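Local coordinates for uncharacterized protein (Kribbella flavida, PDB 4GB5) that is of unknown function but carries a SnoaL-like domain of the NTF2 clan, whose conical fold probably encloses a small-molecule pocket, at residues Glu15-Tyr20 with Thr80-Thr85; Arg35-Pro40 with Ser59-Ala64; Glu124-Ala129 with Arg133-Lys138. All coordinates share one frame; numbering follows the deposited sequence. Where two conformers were deposited one is given.

In the fold
From the N terminus, helix 6-25 supplies the first half of contact 1, whose partner, strand 74-87, comes only some sixty residues later. Inside that long loop lies contact 2, a shorter closure in which the turn after helix 32-36 meets helix 58-69. Contact 3 follows in series, a hairpin closed within a few residues by strands 114-128 and 131-145. Contact 1 sets the long helix against one edge strand of the sheet, contact 3 joins two neighbouring strands within it, and contact 2 brings helix 58-69 onto the chain that leaves helix 32-36. Residues 15-20 and 35-40 both pack on strand 131-145, while residues 15-20 also pack on 35-40, so the three contacts adjoin one another.

Contact 1. Residues Glu15-Tyr20 with Thr80-Thr85; sequences ELFGRY and TGHVVT
Phe17 and His82 make an offset edge-to-face aromatic contact between helix 6-25 and strand 74-87, an outermost strand of the sheet within this chain. This is helix-on-sheet packing in an NTF2-like fold, where a curved sheet wraps around a long N-terminal helix. The His82 ring turns its edge to the face of Phe17, with planes at 66° and ring centroids 5.5 Å apart. Both side chains place CG anti to their own carbonyl carbon (chi1 -75° for Phe17, -45° for His82). The two side chains run past one another, and only CB, CG and CD2 of the phenylalanine meet CD2 and NE2 of the imidazole: His82 CD2 lies 4.0 Å from Phe17 CG, which sits in the plane of the imidazole. Farther along, Phe17 packs on Ile93 and Leu134, and His82 on Ile14 and Ala95, so the pair belongs to a larger layer between helix and sheet.

Neighbouring residues of both segments serve the trimer. Val84 N is hydrogen-bonded to Glu15 OE1 of the second subunit, and Glu15 OE1 receives the same bond from Val84 N of the third, so a single interaction is repeated around the assembly. In the modelled conformer Arg19 NH2 comes to 2.8 Å from Glu15 OE2, a doubtful bridge because the arginine is disordered. Between helix and strand, the shortest approach is 3.8 Å, from Phe17 CB to His82 NE2 at the imidazole edge.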
loop_
_atom_site.group_PDB
_atom_site.type_symbol
_atom_site.label_atom_id
_atom_site.label_comp_id
_atom_site.label_asym_id
_atom_site.label_seq_id
_atom_site.Cartn_x
_atom_site.Cartn_y
_atom_site.Cartn_z
ATOM N N GLU A 15 -10.679 1.030 -7.697
ATOM C CA GLU A 15 -11.454 0.438 -6.596
ATOM C C GLU A 15 -11.635 -1.041 -6.791
ATOM O O GLU A 15 -11.707 -1.790 -5.811
ATOM C CB GLU A 15 -12.802 1.135 -6.502
ATOM C CG GLU A 15 -13.668 0.680 -5.396
ATOM C CD GLU A 15 -14.872 1.573 -5.209
ATOM O OE1 GLU A 15 -14.762 2.662 -4.587
ATOM O OE2 GLU A 15 -15.939 1.172 -5.715
ATOM N N LEU A 16 -11.715 -1.527 -8.027
ATOM C CA LEU A 16 -11.835 -2.970 -8.241
ATOM C C LEU A 16 -10.726 -3.744 -7.605
ATOM O O LEU A 16 -10.921 -4.897 -7.183
ATOM C CB LEU A 16 -11.772 -3.365 -9.709
ATOM C CG LEU A 16 -13.028 -3.283 -10.507
ATOM C CD1 LEU A 16 -12.727 -3.598 -11.944
ATOM C CD2 LEU A 16 -14.017 -4.307 -9.965
ATOM N N PHE A 17 -9.540 -3.140 -7.530
ATOM C CA PHE A 17 -8.421 -3.810 -6.885
ATOM C C PHE A 17 -8.593 -3.905 -5.375
ATOM O O PHE A 17 -8.082 -4.840 -4.762
ATOM C CB PHE A 17 -7.093 -3.136 -7.268
ATOM C CG PHE A 17 -6.684 -3.476 -8.638
ATOM C CD1 PHE A 17 -5.796 -4.540 -8.845
ATOM C CD2 PHE A 17 -7.175 -2.826 -9.744
ATOM C CE1 PHE A 17 -5.394 -4.912 -10.104
ATOM C CE2 PHE A 17 -6.815 -3.214 -11.007
ATOM C CZ PHE A 17 -5.901 -4.255 -11.210
ATOM N N GLY A 18 -9.308 -2.958 -4.762
ATOM C CA GLY A 18 -9.681 -3.082 -3.352
ATOM C C GLY A 18 -10.618 -4.270 -3.140
ATOM O O GLY A 18 -10.417 -5.078 -2.232
ATOM N N ARG A 19 -11.629 -4.377 -3.991
ATOM C CA ARG A 19 -12.559 -5.487 -3.936
ATOM C C ARG A 19 -11.870 -6.817 -4.261
ATOM O O ARG A 19 -12.196 -7.867 -3.671
ATOM C CB ARG A 19 -13.736 -5.236 -4.882
ATOM C CG ARG A 19 -14.548 -3.982 -4.573
ATOM C CD ARG A 19 -15.916 -4.052 -5.228
ATOM N NE ARG A 19 -16.972 -3.512 -4.372
ATOM C CZ ARG A 19 -17.459 -2.281 -4.457
ATOM N NH1 ARG A 19 -18.418 -1.891 -3.639
ATOM N NH2 ARG A 19 -16.993 -1.438 -5.365
ATOM N N TYR A 20 -10.918 -6.802 -5.193
ATOM C CA TYR A 20 -10.150 -8.000 -5.511
ATOM C C TYR A 20 -9.414 -8.509 -4.289
ATOM O O TYR A 20 -9.420 -9.709 -3.969
ATOM C CB TYR A 20 -9.149 -7.709 -6.645
ATOM C CG TYR A 20 -8.204 -8.876 -6.963
ATOM C CD1 TYR A 20 -8.527 -9.802 -7.898
ATOM C CD2 TYR A 20 -6.990 -9.036 -6.289
ATOM C CE1 TYR A 20 -7.706 -10.852 -8.194
ATOM C CE2 TYR A 20 -6.148 -10.075 -6.575
ATOM C CZ TYR A 20 -6.507 -10.985 -7.533
ATOM O OH TYR A 20 -5.672 -12.041 -7.820
ATOM N N THR A 80 -0.864 -1.578 -4.694
ATOM C CA THR A 80 -0.511 -0.181 -4.739
ATOM C C THR A 80 -0.001 0.212 -6.109
ATOM O O THR A 80 0.288 -0.652 -6.966
ATOM C CB THR A 80 0.619 0.111 -3.728
ATOM O OG1 THR A 80 1.796 -0.656 -4.057
ATOM C CG2 THR A 80 0.211 -0.213 -2.346
ATOM N N GLY A 81 0.136 1.508 -6.375
ATOM C CA GLY A 81 0.870 1.920 -7.568
ATOM C C GLY A 81 0.175 1.658 -8.889
ATOM O O GLY A 81 0.821 1.383 -9.893
ATOM N N HIS A 82 -1.141 1.814 -8.934
ATOM C CA HIS A 82 -1.931 1.488 -10.128
ATOM C C HIS A 82 -1.580 2.391 -11.296
ATOM O O HIS A 82 -1.605 3.612 -11.170
ATOM C CB HIS A 82 -3.434 1.578 -9.832
ATOM C CG HIS A 82 -3.817 0.928 -8.549
ATOM N ND1 HIS A 82 -3.586 1.541 -7.334
ATOM C CD2 HIS A 82 -4.428 -0.248 -8.284
ATOM C CE1 HIS A 82 -4.048 0.758 -6.378
ATOM N NE2 HIS A 82 -4.532 -0.344 -6.919
ATOM N N VAL A 83 -1.295 1.789 -12.454
ATOM C CA VAL A 83 -1.029 2.500 -13.688
ATOM C C VAL A 83 -2.093 2.005 -14.661
ATOM O O VAL A 83 -2.090 0.825 -15.060
ATOM C CB VAL A 83 0.348 2.174 -14.179
ATOM C CG1 VAL A 83 0.623 2.867 -15.492
ATOM C CG2 VAL A 83 1.435 2.528 -13.168
ATOM N N VAL A 84 -3.068 2.887 -14.967
ATOM C CA VAL A 84 -4.304 2.504 -15.640
ATOM C C VAL A 84 -4.354 3.164 -16.997
ATOM O O VAL A 84 -4.188 4.380 -17.105
ATOM C CB VAL A 84 -5.510 2.947 -14.797
ATOM C CG1 VAL A 84 -6.789 2.649 -15.529
ATOM C CG2 VAL A 84 -5.496 2.313 -13.396
ATOM N N THR A 85 -4.599 2.370 -18.038
ATOM C CA THR A 85 -4.771 2.883 -19.377
ATOM C C THR A 85 -6.119 2.460 -19.879
ATOM O O THR A 85 -6.398 1.275 -19.901
ATOM C CB THR A 85 -3.658 2.338 -20.273
ATOM O OG1 THR A 85 -2.382 2.597 -19.641
ATOM C CG2 THR A 85 -3.680 2.996 -21.640
#

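Contact 2. Residues Arg35-Pro40 with Ser59-Ala64; sequences RVHTDP and SDYGAA
His37 swings CG away from its carbonyl carbon (chi1 -67°), whereas Tyr61 sets CG anti to its backbone N (chi1 170°), and the two side chains thereby meet nearly perpendicular. The result is an edge-to-face pair: the edge of Tyr61 is directed at the face of His37, with centroids 5.3 Å apart and planes at 78°. Tyr61 CE1 does the touching, 3.9 Å from His37 NE2. On the opposite face of the imidazole, Val36 CG1 lies 3.7 Å above the ring plane, over its centre, so the histidine is sandwiched between a methyl group and a phenol.

A water completes the link, bound to His37 NE2 at 2.9 Å and to Tyr61 OH at 2.7 Å; it sits in the plane of the phenol ring. The other imidazole nitrogen, ND1, is hydrogen-bonded to Leu134 O on strand 131-145. With both nitrogens engaged, the ring's rotation is well fixed.

Nearer the surface a second water donates to Asp39 OD2 at 2.7 Å and accepts from Ser59 N at 3.0 Å, tying the turn to the start of helix 58-69. Asp39 also bonds Leu58 N through OD1 and forms a salt bridge with Arg34. The chain corner itself, with its cis peptide before Pro40, is braced by Thr38 OG1 donating to Pro40 O at 2.8 Å. The buried His37-Tyr61 pair thus packs helix 58-69 against the chain leaving helix 32-36, beside strand 131-145, in a SnoaL-like domain of the NTF2 clan.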
loop_
_atom_site.group_PDB
_atom_site.type_symbol
_atom_site.label_atom_id
_atom_site.label_comp_id
_atom_site.label_asym_id
_atom_site.label_seq_id
_atom_site.Cartn_x
_atom_site.Cartn_y
_atom_site.Cartn_z
ATOM N N ARG A 35 -18.869 -9.567 -8.553
ATOM C CA ARG A 35 -18.799 -8.111 -8.564
ATOM C C ARG A 35 -17.467 -7.597 -9.059
ATOM O O ARG A 35 -17.311 -6.410 -9.377
ATOM C CB ARG A 35 -19.018 -7.600 -7.146
ATOM C CG ARG A 35 -20.383 -8.058 -6.643
ATOM C CD ARG A 35 -20.757 -7.431 -5.325
ATOM N NE ARG A 35 -22.003 -8.031 -4.845
ATOM C CZ ARG A 35 -23.229 -7.634 -5.178
ATOM N NH1 ARG A 35 -23.412 -6.596 -5.981
ATOM N NH2 ARG A 35 -24.284 -8.277 -4.683
ATOM N N VAL A 36 -16.456 -8.463 -9.066
ATOM C CA VAL A 36 -15.088 -8.069 -9.449
ATOM C C VAL A 36 -14.603 -8.532 -10.813
ATOM O O VAL A 36 -13.845 -7.837 -11.473
ATOM C CB VAL A 36 -14.093 -8.579 -8.381
ATOM C CG1 VAL A 36 -12.651 -8.336 -8.702
ATOM C CG2 VAL A 36 -14.433 -7.936 -7.037
ATOM N N HIS A 37 -15.029 -9.729 -11.197
ATOM C CA HIS A 37 -14.513 -10.425 -12.387
ATOM C C HIS A 37 -15.574 -10.698 -13.439
ATOM O O HIS A 37 -16.783 -10.803 -13.154
ATOM C CB HIS A 37 -13.937 -11.779 -11.924
ATOM C CG HIS A 37 -12.712 -11.644 -11.063
ATOM N ND1 HIS A 37 -11.539 -11.106 -11.549
ATOM C CD2 HIS A 37 -12.463 -11.998 -9.781
ATOM C CE1 HIS A 37 -10.637 -11.085 -10.585
ATOM N NE2 HIS A 37 -11.158 -11.638 -9.507
ATOM N N THR A 38 -15.101 -10.813 -14.669
ATOM C CA THR A 38 -15.933 -11.401 -15.702
ATOM C C THR A 38 -16.066 -12.931 -15.558
ATOM O O THR A 38 -15.336 -13.587 -14.808
ATOM C CB THR A 38 -15.338 -11.115 -17.097
ATOM O OG1 THR A 38 -14.019 -11.625 -17.152
ATOM C CG2 THR A 38 -15.271 -9.618 -17.417
ATOM N N ASP A 39 -17.030 -13.500 -16.288
ATOM C CA ASP A 39 -17.232 -14.947 -16.358
ATOM C C ASP A 39 -17.351 -15.265 -17.833
ATOM O O ASP A 39 -18.361 -14.926 -18.436
ATOM C CB ASP A 39 -18.519 -15.353 -15.642
ATOM C CG ASP A 39 -18.649 -16.852 -15.464
ATOM O OD1 ASP A 39 -17.756 -17.594 -15.940
ATOM O OD2 ASP A 39 -19.685 -17.293 -14.899
ATOM N N PRO A 40 -16.350 -15.941 -18.414
ATOM C CA PRO A 40 -15.162 -16.479 -17.759
ATOM C C PRO A 40 -14.096 -15.442 -17.475
ATOM O O PRO A 40 -14.236 -14.289 -17.846
ATOM C CB PRO A 40 -14.678 -17.533 -18.759
ATOM C CG PRO A 40 -15.100 -16.987 -20.099
ATOM C CD PRO A 40 -16.415 -16.310 -19.841
ATOM N N SER A 59 -17.040 -19.744 -11.618
ATOM C CA SER A 59 -17.350 -20.563 -10.458
ATOM C C SER A 59 -16.203 -21.551 -10.166
ATOM O O SER A 59 -15.949 -21.890 -9.017
ATOM C CB SER A 59 -18.682 -21.265 -10.625
ATOM O OG SER A 59 -18.603 -22.188 -11.666
ATOM N N ASP A 60 -15.512 -22.013 -11.205
ATOM C CA ASP A 60 -14.333 -22.854 -11.012
ATOM C C ASP A 60 -13.236 -22.060 -10.292
ATOM O O ASP A 60 -12.553 -22.595 -9.403
ATOM C CB ASP A 60 -13.767 -23.356 -12.347
ATOM C CG ASP A 60 -14.605 -24.470 -12.975
ATOM O OD1 ASP A 60 -15.484 -25.032 -12.295
ATOM O OD2 ASP A 60 -14.330 -24.816 -14.157
ATOM N N TYR A 61 -13.002 -20.835 -10.747
ATOM C CA TYR A 61 -11.970 -19.988 -10.157
ATOM C C TYR A 61 -12.307 -19.775 -8.690
ATOM O O TYR A 61 -11.453 -19.906 -7.821
ATOM C CB TYR A 61 -11.916 -18.643 -10.911
ATOM C CG TYR A 61 -11.070 -17.580 -10.287
ATOM C CD1 TYR A 61 -11.659 -16.511 -9.641
ATOM C CD2 TYR A 61 -9.687 -17.655 -10.343
ATOM C CE1 TYR A 61 -10.863 -15.517 -9.063
ATOM C CE2 TYR A 61 -8.896 -16.682 -9.779
ATOM C CZ TYR A 61 -9.490 -15.628 -9.167
ATOM O OH TYR A 61 -8.676 -14.674 -8.600
ATOM N N GLY A 62 -13.544 -19.426 -8.393
ATOM C CA GLY A 62 -13.937 -19.225 -7.003
ATOM C C GLY A 62 -13.739 -20.461 -6.141
ATOM O O GLY A 62 -13.250 -20.346 -5.021
ATOM N N ALA A 63 -14.102 -21.640 -6.648
ATOM C CA ALA A 63 -13.974 -22.880 -5.903
ATOM C C ALA A 63 -12.504 -23.185 -5.657
ATOM O O ALA A 63 -12.123 -23.660 -4.580
ATOM C CB ALA A 63 -14.659 -24.043 -6.684
ATOM N N ALA A 64 -11.677 -22.931 -6.674
ATOM C CA ALA A 64 -10.249 -23.152 -6.553
ATOM C C ALA A 64 -9.630 -22.226 -5.511
ATOM O O ALA A 64 -8.775 -22.640 -4.733
ATOM C CB ALA A 64 -9.578 -22.928 -7.903
HETATM O O HOH W 1 -10.173 -12.988 -7.183
HETATM O O HOH W 2 -19.216 -19.616 -13.610
#

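Contact 3. Residues Glu124-Ala129 with Arg133-Lys138; sequences EAVRTA and RLSSVK
Thr128 lies across the Arg133 chain, the methyl CG2 of the threonine resting 3.7 Å from Arg133 CG. The arginine chain bends at chi2 (-66°), which folds its guanidinium back so that Thr128 OG1 lies over one of its faces. This is packing: the hydroxyl has its polar partners in the turn, Gly131 O and Asp130 N, while Arg133 NE donates to Arg34 O.

Along the same face of the sheet, Val126 turns CG1 toward the hydroxyl of Ser135, with 3.7 Å between CG1 and OG. Next comes Glu124, whose chain is extended beyond CG; its carboxylate oxygen OE1 passes Ser136 CB at 3.9 Å. On the other face, Ala125 and Leu134 stand side by side, their CB and CD2 atoms 4.2 Å apart, and Leu134 continues into the side chains of helix 6-25.

The backbone beneath is an antiparallel beta hairpin of strands 114-128 and 131-145, interrupted by a classic beta bulge. Val126 and Arg133 form a regular hydrogen-bonded pair, joined in both directions. Past the non-hydrogen-bonded pair Ala125-Leu134, the register shifts by one residue, and Ser135 and Ser136 both face Glu124. Glu124 N donates to Ser136 O, while Glu124 O gathers several donors: Ser135 N at 2.9 Å, tilted 33° from the carbonyl plane, and, more weakly, Ser136 N at 3.4 Å. Ser135 adds its own side chain to the group. Its OG stands between the backbone N and the carbonyl carbon (chi1 53°), close enough for a weak bond to Glu124 O at 3.3 Å. Beyond the bulge, Lys138 N is hydrogen-bonded to Asn123 OD1, and Lys138 NZ reaches a bound triethylene glycol, probably from the crystallisation liquor.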
loop_
_atom_site.group_PDB
_atom_site.type_symbol
_atom_site.label_atom_id
_atom_site.label_comp_id
_atom_site.label_asym_id
_atom_site.label_seq_id
_atom_site.Cartn_x
_atom_site.Cartn_y
_atom_site.Cartn_z
ATOM N N GLU A 124 -6.286 -6.921 -17.149
ATOM C CA GLU A 124 -7.208 -6.253 -18.055
ATOM C C GLU A 124 -8.561 -6.115 -17.406
ATOM O O GLU A 124 -8.980 -6.963 -16.599
ATOM C CB GLU A 124 -7.336 -6.990 -19.411
ATOM C CG GLU A 124 -6.011 -7.056 -20.158
ATOM C CD GLU A 124 -5.978 -7.964 -21.380
ATOM O OE1 GLU A 124 -6.944 -8.698 -21.629
ATOM O OE2 GLU A 124 -4.953 -7.948 -22.085
ATOM N N ALA A 125 -9.248 -5.038 -17.734
ATOM C CA ALA A 125 -10.636 -4.857 -17.280
ATOM C C ALA A 125 -11.520 -4.536 -18.449
ATOM O O ALA A 125 -11.058 -4.085 -19.493
ATOM C CB ALA A 125 -10.717 -3.741 -16.260
ATOM N N VAL A 126 -12.798 -4.844 -18.300
ATOM C CA VAL A 126 -13.809 -4.519 -19.281
ATOM C C VAL A 126 -14.994 -3.865 -18.617
ATOM O O VAL A 126 -15.339 -4.166 -17.446
ATOM C CB VAL A 126 -14.271 -5.748 -20.069
ATOM C CG1 VAL A 126 -13.115 -6.336 -20.838
ATOM C CG2 VAL A 126 -14.851 -6.769 -19.197
ATOM N N ARG A 127 -15.585 -2.922 -19.332
ATOM C CA ARG A 127 -16.754 -2.246 -18.813
ATOM C C ARG A 127 -17.990 -3.053 -19.188
ATOM O O ARG A 127 -18.391 -3.128 -20.339
ATOM C CB ARG A 127 -16.840 -0.809 -19.352
ATOM C CG ARG A 127 -18.004 0.006 -18.758
ATOM C CD ARG A 127 -18.597 1.021 -19.779
ATOM N NE ARG A 127 -17.601 1.936 -20.334
ATOM C CZ ARG A 127 -17.082 2.965 -19.670
ATOM N NH1 ARG A 127 -16.177 3.752 -20.242
ATOM N NH2 ARG A 127 -17.472 3.211 -18.424
ATOM N N THR A 128 -18.569 -3.717 -18.195
ATOM C CA THR A 128 -19.782 -4.493 -18.431
ATOM C C THR A 128 -20.981 -3.642 -18.167
ATOM O O THR A 128 -20.885 -2.512 -17.700
ATOM C CB THR A 128 -19.889 -5.728 -17.532
ATOM O OG1 THR A 128 -20.334 -5.353 -16.208
ATOM C CG2 THR A 128 -18.599 -6.487 -17.506
ATOM N N ALA A 129 -22.151 -4.188 -18.479
ATOM C CA ALA A 129 -23.373 -3.489 -18.170
ATOM C C ALA A 129 -23.579 -3.229 -16.687
ATOM O O ALA A 129 -24.358 -2.350 -16.310
ATOM C CB ALA A 129 -24.568 -4.256 -18.747
ATOM N N ARG A 133 -15.157 -4.705 -14.685
ATOM C CA ARG A 133 -14.761 -5.994 -14.129
ATOM C C ARG A 133 -13.378 -6.377 -14.622
ATOM O O ARG A 133 -12.983 -6.032 -15.745
ATOM C CB ARG A 133 -15.735 -7.113 -14.618
ATOM C CG ARG A 133 -17.199 -7.008 -14.129
ATOM C CD ARG A 133 -17.315 -7.203 -12.634
ATOM N NE ARG A 133 -18.709 -7.229 -12.185
ATOM C CZ ARG A 133 -19.428 -6.160 -11.901
ATOM N NH1 ARG A 133 -18.933 -4.949 -12.000
ATOM N NH2 ARG A 133 -20.681 -6.322 -11.471
ATOM N N LEU A 134 -12.649 -7.101 -13.792
ATOM C CA LEU A 134 -11.339 -7.601 -14.168
ATOM C C LEU A 134 -11.511 -8.896 -14.976
ATOM O O LEU A 134 -12.026 -9.902 -14.464
ATOM C CB LEU A 134 -10.482 -7.872 -12.920
ATOM C CG LEU A 134 -10.055 -6.674 -12.082
ATOM C CD1 LEU A 134 -9.295 -7.084 -10.855
ATOM C CD2 LEU A 134 -9.206 -5.732 -12.918
ATOM N N SER A 135 -11.082 -8.856 -16.228
ATOM C CA SER A 135 -11.246 -9.960 -17.180
ATOM C C SER A 135 -10.002 -10.817 -17.344
ATOM O O SER A 135 -10.092 -11.935 -17.818
ATOM C CB SER A 135 -11.640 -9.415 -18.556
ATOM O OG SER A 135 -10.699 -8.423 -18.956
ATOM N N SER A 136 -8.843 -10.291 -16.970
ATOM C CA SER A 136 -7.624 -11.050 -16.995
ATOM C C SER A 136 -6.749 -10.640 -15.821
ATOM O O SER A 136 -6.540 -9.442 -15.574
ATOM C CB SER A 136 -6.873 -10.789 -18.309
ATOM O OG SER A 136 -5.617 -11.412 -18.302
ATOM N N VAL A 137 -6.222 -11.622 -15.091
ATOM C CA VAL A 137 -5.304 -11.381 -13.983
ATOM C C VAL A 137 -3.991 -12.081 -14.286
ATOM O O VAL A 137 -3.992 -13.291 -14.615
ATOM C CB VAL A 137 -5.863 -11.947 -12.666
ATOM C CG1 VAL A 137 -4.905 -11.754 -11.496
ATOM C CG2 VAL A 137 -7.195 -11.317 -12.357
ATOM N N LYS A 138 -2.902 -11.349 -14.200
ATOM C CA LYS A 138 -1.591 -11.930 -14.383
ATOM C C LYS A 138 -0.671 -11.438 -13.284
ATOM O O LYS A 138 -0.482 -10.232 -13.116
ATOM C CB LYS A 138 -1.003 -11.577 -15.721
ATOM C CG LYS A 138 0.420 -12.062 -15.902
ATOM C CD LYS A 138 0.929 -11.693 -17.279
ATOM C CE LYS A 138 2.376 -12.106 -17.531
ATOM N NZ LYS A 138 2.808 -11.645 -18.912
#